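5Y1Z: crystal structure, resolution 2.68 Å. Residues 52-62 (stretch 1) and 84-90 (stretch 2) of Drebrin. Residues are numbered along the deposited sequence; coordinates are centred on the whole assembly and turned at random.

Stretch 1 52-62: GLQELSGHFEN
Stretch 2, residues 84-90: LINWVGE

Stretch 1 leaves a helix that includes Leu53-Leu56 (phi/psi near -60/-40; Leu56 N to Gly52 O and Ser57 N to Leu53 O, both 2.9 Å), turns through Gly58 and His59 (-105/3), and extends at Phe60 (-76/141) and Glu61 (-115/139). Stretch 2 is a strand through Val88. Both run the same way along the contact: CA of Phe60 lies 7.5 Å from CA of Trp87, and CA of Asn62 lies 3.9 Å from CA of Gly89. Together they bury 405 Å².

Strand alternation sets the pattern: Ile85 and Trp87 point toward stretch 1, Asn86 and Val88 away. Ile85 (chi1 m, chi2 t) extends CD1 to the helix, 3.7 Å from Leu53 CD2 and 3.5 Å from Leu56 CD2. Leu53 (m, t) points sideways at CB, but its end comes nearer; Leu56 (t, p) points toward the strand. These branched apolar chains fill a buried site without polar groups to satisfy.

Phe60 (chi1 -73°, chi2 -65°) lays its ring against Trp87 (chi1 174°, chi2 -89°) in an offset stack: the centroid of the Phe60 ring is 4.6 Å from that of the Trp87 six-membered ring, with planes at 14°. Phe60 CB sits 3.4 Å from the same Trp87 centroid, 9° off the normal, a CH-pi contact. Phe60 CZ also reaches Ile85 CG2 at 3.7 Å.

The indole's polar edge is used too. Trp87 NE1 donates to Glu61 O (2.8 Å, 155°), a hydrogen bond to backbone that leaves the Glu61 side chain (m, t) exposed, its CB directed away. Asn62 (chi1 -68°, chi2 -44°) places OD1 3.9 Å from Trp87 CZ2, near the ring plane.

Gly89 (-64/145) permits the close approach: its CA is 3.2 Å from Asn62 O in a CA-H...O contact, and an ideal CB would lie 2.1 Å from Asn62 O.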

ATOM      1  N   GLY A  52      23.515   9.556 -18.723  1.00 44.22           N
ATOM      2  CA  GLY A  52      23.137  10.154 -17.451  1.00 43.68           C
ATOM      3  C   GLY A  52      21.973  11.143 -17.487  1.00 44.88           C
ATOM      4  O   GLY A  52      21.157  11.195 -18.419  1.00 42.55           O
ATOM      5  N   LEU A  53      21.975  11.996 -16.456  1.00 45.65           N
ATOM      6  CA  LEU A  53      20.879  12.934 -16.224  1.00 44.94           C
ATOM      7  C   LEU A  53      20.631  13.817 -17.437  1.00 45.34           C
ATOM      8  O   LEU A  53      19.483  14.184 -17.729  1.00 41.72           O
ATOM      9  CB  LEU A  53      21.206  13.793 -15.015  1.00 39.84           C
ATOM     10  CG  LEU A  53      21.094  13.111 -13.664  1.00 44.83           C
ATOM     11  CD1 LEU A  53      21.656  14.055 -12.617  1.00 44.34           C
ATOM     12  CD2 LEU A  53      19.628  12.786 -13.382  1.00 40.42           C
ATOM     13  N   GLN A  54      21.698  14.185 -18.149  1.00 50.48           N
ATOM     14  CA  GLN A  54      21.532  15.103 -19.267  1.00 53.54           C
ATOM     15  C   GLN A  54      20.652  14.478 -20.328  1.00 53.21           C
ATOM     16  O   GLN A  54      19.720  15.109 -20.831  1.00 52.64           O
ATOM     17  CB  GLN A  54      22.887  15.485 -19.843  1.00 59.42           C
ATOM     18  CG  GLN A  54      22.834  16.344 -21.095  1.00 66.99           C
ATOM     19  CD  GLN A  54      24.066  16.119 -21.971  1.00 74.93           C
ATOM     20  OE1 GLN A  54      24.566  14.986 -22.067  1.00 77.51           O
ATOM     21  NE2 GLN A  54      24.574  17.189 -22.588  1.00 75.15           N
ATOM     22  N   GLU A  55      20.918  13.214 -20.653  1.00 52.19           N
ATOM     23  CA  GLU A  55      20.093  12.516 -21.623  1.00 52.56           C
ATOM     24  C   GLU A  55      18.718  12.221 -21.051  1.00 51.20           C
ATOM     25  O   GLU A  55      17.702  12.447 -21.714  1.00 37.97           O
ATOM     26  CB  GLU A  55      20.785  11.229 -22.056  1.00 56.99           C
ATOM     27  CG  GLU A  55      19.948  10.316 -22.931  1.00 61.72           C
ATOM     28  CD  GLU A  55      19.713  10.881 -24.327  1.00 69.71           C
ATOM     29  OE1 GLU A  55      18.733  10.461 -24.977  1.00 72.06           O
ATOM     30  OE2 GLU A  55      20.519  11.721 -24.783  1.00 73.87           O
ATOM     31  N   LEU A  56      18.663  11.736 -19.805  1.00 48.03           N
ATOM     32  CA  LEU A  56      17.385  11.320 -19.247  1.00 40.35           C
ATOM     33  C   LEU A  56      16.383  12.472 -19.257  1.00 40.40           C
ATOM     34  O   LEU A  56      15.239  12.302 -19.700  1.00 38.36           O
ATOM     35  CB  LEU A  56      17.584  10.770 -17.840  1.00 36.97           C
ATOM     36  CG  LEU A  56      16.318  10.679 -16.965  1.00 36.67           C
ATOM     37  CD1 LEU A  56      15.331   9.625 -17.460  1.00 31.65           C
ATOM     38  CD2 LEU A  56      16.730  10.402 -15.546  1.00 34.75           C
ATOM     39  N   SER A  57      16.823  13.681 -18.894  1.00 43.77           N
ATOM     40  CA  SER A  57      15.888  14.809 -18.877  1.00 44.37           C
ATOM     41  C   SER A  57      15.189  15.019 -20.226  1.00 43.17           C
ATOM     42  O   SER A  57      14.109  15.618 -20.261  1.00 43.41           O
ATOM     43  CB  SER A  57      16.610  16.070 -18.446  1.00 45.27           C
ATOM     44  OG  SER A  57      17.887  16.039 -19.020  1.00 53.73           O
ATOM     45  N   GLY A  58      15.759  14.519 -21.327  1.00 37.59           N
ATOM     46  CA  GLY A  58      15.145  14.652 -22.637  1.00 38.88           C
ATOM     47  C   GLY A  58      13.949  13.742 -22.911  1.00 50.62           C
ATOM     48  O   GLY A  58      13.285  13.916 -23.940  1.00 44.51           O
ATOM     49  N   HIS A  59      13.693  12.743 -22.064  1.00 36.00           N
ATOM     50  CA  HIS A  59      12.612  11.807 -22.313  1.00 35.54           C
ATOM     51  C   HIS A  59      11.405  12.028 -21.441  1.00 37.56           C
ATOM     52  O   HIS A  59      10.450  11.261 -21.562  1.00 39.57           O
ATOM     53  CB  HIS A  59      13.089  10.350 -22.136  1.00 37.12           C
ATOM     54  CG  HIS A  59      14.172   9.961 -23.091  1.00 43.18           C
ATOM     55  ND1 HIS A  59      15.498  10.288 -22.892  1.00 43.74           N
ATOM     56  CD2 HIS A  59      14.121   9.296 -24.267  1.00 38.22           C
ATOM     57  CE1 HIS A  59      16.214   9.851 -23.911  1.00 44.30           C
ATOM     58  NE2 HIS A  59      15.403   9.246 -24.757  1.00 46.86           N
ATOM     59  N   PHE A  60      11.402  13.058 -20.591  1.00 35.16           N
ATOM     60  CA  PHE A  60      10.270  13.274 -19.698  1.00 35.46           C
ATOM     61  C   PHE A  60       9.105  13.865 -20.477  1.00 35.54           C
ATOM     62  O   PHE A  60       9.297  14.735 -21.327  1.00 38.73           O
ATOM     63  CB  PHE A  60      10.659  14.185 -18.526  1.00 34.97           C
ATOM     64  CG  PHE A  60      11.561  13.522 -17.488  1.00 35.16           C
ATOM     65  CD1 PHE A  60      11.111  12.468 -16.720  1.00 32.40           C
ATOM     66  CD2 PHE A  60      12.868  13.969 -17.287  1.00 36.94           C
ATOM     67  CE1 PHE A  60      11.926  11.865 -15.764  1.00 34.03           C
ATOM     68  CE2 PHE A  60      13.693  13.372 -16.351  1.00 34.83           C
ATOM     69  CZ  PHE A  60      13.229  12.316 -15.589  1.00 34.87           C
ATOM     70  N   GLU A  61       7.890  13.424 -20.163  1.00 35.66           N
ATOM     71  CA  GLU A  61       6.706  13.837 -20.909  1.00 44.29           C
ATOM     72  C   GLU A  61       5.784  14.659 -20.010  1.00 47.30           C
ATOM     73  O   GLU A  61       5.592  14.336 -18.831  1.00 47.43           O
ATOM     74  CB  GLU A  61       5.966  12.618 -21.498  1.00 49.66           C
ATOM     75  CG  GLU A  61       6.891  11.669 -22.279  1.00 50.90           C
ATOM     76  CD  GLU A  61       6.200  10.452 -22.927  1.00 52.40           C
ATOM     77  OE1 GLU A  61       4.958  10.483 -23.201  1.00 52.10           O
ATOM     78  OE2 GLU A  61       6.935   9.452 -23.172  1.00 51.33           O
ATOM     79  N   ASN A  62       5.224  15.737 -20.578  1.00 46.04           N
ATOM     80  CA  ASN A  62       4.505  16.727 -19.791  1.00 49.37           C
ATOM     81  C   ASN A  62       3.111  16.267 -19.390  1.00 50.45           C
ATOM     82  O   ASN A  62       2.475  16.891 -18.532  1.00 48.80           O
ATOM     83  CB  ASN A  62       4.386  18.018 -20.598  1.00 53.31           C
ATOM     84  CG  ASN A  62       5.710  18.684 -20.783  1.00 58.46           C
ATOM     85  OD1 ASN A  62       6.496  18.782 -19.846  1.00 62.48           O
ATOM     86  ND2 ASN A  62       5.979  19.151 -21.999  1.00 60.95           N
ATOM     87  N   LEU A  84      16.433   8.956  -7.834  1.00 47.69           N
ATOM     88  CA  LEU A  84      15.114   8.703  -8.385  1.00 47.56           C
ATOM     89  C   LEU A  84      14.457  10.055  -8.627  1.00 49.94           C
ATOM     90  O   LEU A  84      14.238  10.823  -7.687  1.00 55.22           O
ATOM     91  CB  LEU A  84      14.274   7.840  -7.442  1.00 47.55           C
ATOM     92  CG  LEU A  84      12.851   7.548  -7.917  1.00 45.59           C
ATOM     93  CD1 LEU A  84      12.954   6.611  -9.095  1.00 45.54           C
ATOM     94  CD2 LEU A  84      12.024   6.945  -6.819  1.00 46.07           C
ATOM     95  N   ILE A  85      14.129  10.338  -9.876  1.00 51.42           N
ATOM     96  CA  ILE A  85      13.423  11.555 -10.246  1.00 48.32           C
ATOM     97  C   ILE A  85      11.935  11.256 -10.230  1.00 47.55           C
ATOM     98  O   ILE A  85      11.456  10.395 -10.978  1.00 46.60           O
ATOM     99  CB  ILE A  85      13.862  12.055 -11.622  1.00 46.42           C
ATOM    100  CG1 ILE A  85      15.309  12.519 -11.535  1.00 48.21           C
ATOM    101  CG2 ILE A  85      12.976  13.218 -12.029  1.00 46.84           C
ATOM    102  CD1 ILE A  85      16.010  12.515 -12.831  1.00 47.55           C
ATOM    103  N   ASN A  86      11.222  11.929  -9.331  1.00 45.21           N
ATOM    104  CA  ASN A  86       9.773  11.874  -9.236  1.00 44.60           C
ATOM    105  C   ASN A  86       9.224  12.937 -10.173  1.00 45.04           C
ATOM    106  O   ASN A  86       9.041  14.099  -9.792  1.00 51.40           O
ATOM    107  CB  ASN A  86       9.349  12.101  -7.795  1.00 49.37           C
ATOM    108  CG  ASN A  86       7.865  12.182  -7.637  1.00 53.78           C
ATOM    109  OD1 ASN A  86       7.122  11.461  -8.304  1.00 56.16           O
ATOM    110  ND2 ASN A  86       7.413  13.050  -6.738  1.00 55.37           N
ATOM    111  N   TRP A  87       8.968  12.541 -11.418  1.00 39.04           N
ATOM    112  CA  TRP A  87       8.504  13.467 -12.441  1.00 38.30           C
ATOM    113  C   TRP A  87       6.980  13.545 -12.504  1.00 41.15           C
ATOM    114  O   TRP A  87       6.288  12.533 -12.709  1.00 39.74           O
ATOM    115  CB  TRP A  87       9.045  13.060 -13.807  1.00 36.14           C
ATOM    116  CG  TRP A  87       8.492  13.894 -14.929  1.00 34.09           C
ATOM    117  CD1 TRP A  87       7.366  13.653 -15.648  1.00 33.23           C
ATOM    118  CD2 TRP A  87       9.049  15.114 -15.446  1.00 35.13           C
ATOM    119  NE1 TRP A  87       7.187  14.630 -16.588  1.00 36.23           N
ATOM    120  CE2 TRP A  87       8.209  15.539 -16.492  1.00 35.82           C
ATOM    121  CE3 TRP A  87      10.197  15.870 -15.147  1.00 32.61           C
ATOM    122  CZ2 TRP A  87       8.467  16.702 -17.237  1.00 37.46           C
ATOM    123  CZ3 TRP A  87      10.450  17.028 -15.887  1.00 34.22           C
ATOM    124  CH2 TRP A  87       9.589  17.430 -16.911  1.00 35.13           C
ATOM    125  N   VAL A  88       6.459  14.756 -12.390  1.00 40.19           N
ATOM    126  CA  VAL A  88       5.052  14.997 -12.610  1.00 41.43           C
ATOM    127  C   VAL A  88       4.944  16.089 -13.652  1.00 45.61           C
ATOM    128  O   VAL A  88       5.343  17.233 -13.406  1.00 50.01           O
ATOM    129  CB  VAL A  88       4.315  15.382 -11.323  1.00 41.97           C
ATOM    130  CG1 VAL A  88       2.834  15.511 -11.596  1.00 43.42           C
ATOM    131  CG2 VAL A  88       4.554  14.317 -10.268  1.00 39.98           C
ATOM    132  N   GLY A  89       4.434  15.736 -14.824  1.00 44.11           N
ATOM    133  CA  GLY A  89       4.316  16.715 -15.876  1.00 42.22           C
ATOM    134  C   GLY A  89       3.360  17.820 -15.481  1.00 44.50           C
ATOM    135  O   GLY A  89       2.374  17.597 -14.779  1.00 46.61           O
ATOM    136  N   GLU A  90       3.681  19.035 -15.929  1.00 48.21           N
ATOM    137  CA  GLU A  90       2.843  20.209 -15.688  1.00 50.17           C
ATOM    138  C   GLU A  90       1.411  20.015 -16.166  1.00 52.78           C
ATOM    139  O   GLU A  90       0.523  20.765 -15.747  1.00 58.48           O
ATOM    140  CB  GLU A  90       3.449  21.451 -16.364  1.00 49.41           C
TER